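Local coordinates for protein carboxypeptidase Y inhibitor (Saccharomyces cerevisiae, PDB 1WPX) that inhibits carboxypeptidase Y, a vacuolar serine protease, specifically and potently, as a member of the phosphatidylethanolamine-binding protein family, at residues D24-T29 and V165-K170. Residues are numbered along the deposited sequence; the frame is centred on the assembly and turned at random.
Sequences DVIHDT and VFLLYK
Leu167 meets Val25 and Ile26 with a single methyl, CD2. That methyl lies 4.1 Å from Ile26 CG1 and 4.5 Å from Val25 CG1, so it serves both residues of the loop at once. The side chain of Leu167 leaves the backbone toward 24-29, with CG anti to its own carbonyl carbon (chi1 -57°). Ile26 crosses it at a slant and touches through the CG1 methylene rather than through a terminal methyl. Two residues earlier on the strand, Val165 meets the other branch of Val25, methyl against methyl, CG2 to CG2 at 4.4 Å. The spacing is that of ordinary apolar packing, and the area buried, 130 Å² over both sides, is modest.

Val165 and Leu167 are alternate residues of strand 162-170, hence on the same face of the antiparallel sheet of this phosphatidylethanolamine-binding protein fold; Phe166, between them, and Leu168, just after, point to the other face, where Phe166 meets the ring of Phe64. The strand lies between strands 90-96 and 208-217, and each neighbour adds to the apolar bed: Val25 also touches Thr95, and Ile26 touches Leu209. From helix 21-24, Ile21 packs on both Ile26 and Val165.

Polar links accompany the apolar contact and probably help to fix the loop here. Asp24 OD1 forms a salt bridge with Arg163, two residues before Val165. Just beyond Ile26 the chain turns at His27, which has positive phi (57°), and His27 ND1 makes a weak hydrogen bond back to Val25 O at 3.1 Å. Asp28 is tied by a backbone hydrogen bond to Leu22.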
loop_
_atom_site.group_PDB
_atom_site.type_symbol
_atom_site.label_atom_id
_atom_site.label_comp_id
_atom_site.label_asym_id
_atom_site.label_seq_id
_atom_site.Cartn_x
_atom_site.Cartn_y
_atom_site.Cartn_z
ATOM N N ASP B 24 0.426 25.306 8.010
ATOM C CA ASP B 24 1.048 26.209 7.053
ATOM C C ASP B 24 0.072 26.770 6.035
ATOM O O ASP B 24 0.217 27.912 5.601
ATOM C CB ASP B 24 2.157 25.494 6.292
ATOM C CG ASP B 24 3.174 24.880 7.203
ATOM O OD1 ASP B 24 4.096 24.205 6.696
ATOM O OD2 ASP B 24 3.047 25.073 8.430
ATOM N N VAL B 25 -0.923 25.974 5.655
ATOM C CA VAL B 25 -1.863 26.399 4.632
ATOM C C VAL B 25 -3.306 26.619 5.060
ATOM O O VAL B 25 -3.833 27.719 4.914
ATOM C CB VAL B 25 -1.847 25.403 3.465
ATOM C CG1 VAL B 25 -2.608 25.966 2.288
ATOM C CG2 VAL B 25 -0.414 25.097 3.072
ATOM N N ILE B 26 -3.944 25.577 5.579
ATOM C CA ILE B 26 -5.340 25.657 5.998
ATOM C C ILE B 26 -5.565 26.469 7.275
ATOM O O ILE B 26 -6.637 27.036 7.475
ATOM C CB ILE B 26 -5.922 24.239 6.181
ATOM C CG1 ILE B 26 -5.887 23.500 4.839
ATOM C CG2 ILE B 26 -7.338 24.314 6.712
ATOM C CD1 ILE B 26 -6.302 22.048 4.912
ATOM N N HIS B 27 -4.551 26.525 8.131
ATOM C CA HIS B 27 -4.637 27.262 9.389
ATOM C C HIS B 27 -5.784 26.813 10.295
ATOM O O HIS B 27 -6.344 27.614 11.042
ATOM C CB HIS B 27 -4.759 28.769 9.129
ATOM C CG HIS B 27 -3.512 29.394 8.589
ATOM N ND1 HIS B 27 -3.353 29.710 7.257
ATOM C CD2 HIS B 27 -2.356 29.744 9.200
ATOM C CE1 HIS B 27 -2.153 30.232 7.069
ATOM N NE2 HIS B 27 -1.527 30.264 8.233
ATOM N N ASP B 28 -6.136 25.535 10.229
ATOM C CA ASP B 28 -7.195 25.002 11.072
ATOM C C ASP B 28 -6.909 23.539 11.363
ATOM O O ASP B 28 -7.096 22.679 10.503
ATOM C CB ASP B 28 -8.550 25.130 10.386
ATOM C CG ASP B 28 -9.682 24.597 11.244
ATOM O OD1 ASP B 28 -10.852 24.687 10.816
ATOM O OD2 ASP B 28 -9.396 24.088 12.351
ATOM N N THR B 29 -6.464 23.258 12.583
ATOM C CA THR B 29 -6.127 21.897 12.977
ATOM C C THR B 29 -7.335 21.035 13.324
ATOM O O THR B 29 -7.187 19.862 13.668
ATOM C CB THR B 29 -5.181 21.899 14.178
ATOM O OG1 THR B 29 -5.838 22.506 15.296
ATOM C CG2 THR B 29 -3.920 22.679 13.857
ATOM N N VAL B 165 -0.459 22.344 -3.108
ATOM C CA VAL B 165 -1.753 22.027 -2.511
ATOM C C VAL B 165 -3.038 22.428 -3.240
ATOM O O VAL B 165 -3.265 23.598 -3.539
ATOM C CB VAL B 165 -1.816 22.613 -1.079
ATOM C CG1 VAL B 165 -3.008 22.052 -0.326
ATOM C CG2 VAL B 165 -0.522 22.303 -0.340
ATOM N N PHE B 166 -3.884 21.435 -3.510
ATOM C CA PHE B 166 -5.174 21.674 -4.145
ATOM C C PHE B 166 -6.225 21.757 -3.040
ATOM O O PHE B 166 -6.231 20.931 -2.122
ATOM C CB PHE B 166 -5.544 20.537 -5.098
ATOM C CG PHE B 166 -4.724 20.506 -6.350
ATOM C CD1 PHE B 166 -3.678 19.597 -6.492
ATOM C CD2 PHE B 166 -5.001 21.384 -7.396
ATOM C CE1 PHE B 166 -2.923 19.560 -7.662
ATOM C CE2 PHE B 166 -4.252 21.354 -8.566
ATOM C CZ PHE B 166 -3.209 20.438 -8.701
ATOM N N LEU B 167 -7.100 22.758 -3.123
ATOM C CA LEU B 167 -8.159 22.937 -2.131
ATOM C C LEU B 167 -9.505 23.215 -2.794
ATOM O O LEU B 167 -9.605 24.057 -3.695
ATOM C CB LEU B 167 -7.825 24.085 -1.172
ATOM C CG LEU B 167 -6.508 24.005 -0.400
ATOM C CD1 LEU B 167 -5.436 24.738 -1.177
ATOM C CD2 LEU B 167 -6.662 24.637 0.963
ATOM N N LEU B 168 -10.537 22.500 -2.349
ATOM C CA LEU B 168 -11.876 22.677 -2.892
ATOM C C LEU B 168 -12.752 23.418 -1.881
ATOM O O LEU B 168 -12.921 22.969 -0.745
ATOM C CB LEU B 168 -12.506 21.320 -3.226
ATOM C CG LEU B 168 -13.892 21.386 -3.875
ATOM C CD1 LEU B 168 -13.755 21.972 -5.264
ATOM C CD2 LEU B 168 -14.518 20.003 -3.955
ATOM N N TYR B 169 -13.301 24.557 -2.295
ATOM C CA TYR B 169 -14.161 25.344 -1.416
ATOM C C TYR B 169 -15.590 25.438 -1.927
ATOM O O TYR B 169 -15.830 25.451 -3.134
ATOM C CB TYR B 169 -13.631 26.769 -1.264
ATOM C CG TYR B 169 -12.348 26.903 -0.488
ATOM C CD1 TYR B 169 -11.112 26.809 -1.126
ATOM C CD2 TYR B 169 -12.369 27.149 0.887
ATOM C CE1 TYR B 169 -9.923 26.960 -0.414
ATOM C CE2 TYR B 169 -11.191 27.296 1.612
ATOM C CZ TYR B 169 -9.967 27.204 0.956
ATOM O OH TYR B 169 -8.797 27.374 1.666
ATOM N N LYS B 170 -16.540 25.500 -1.001
ATOM C CA LYS B 170 -17.941 25.657 -1.366
ATOM C C LYS B 170 -18.215 27.148 -1.214
ATOM O O LYS B 170 -17.898 27.727 -0.179
ATOM C CB LYS B 170 -18.852 24.885 -0.418
ATOM C CG LYS B 170 -20.319 25.136 -0.698
ATOM C CD LYS B 170 -21.198 24.711 0.459
ATOM C CE LYS B 170 -22.642 25.128 0.214
ATOM N NZ LYS B 170 -23.562 24.685 1.306
#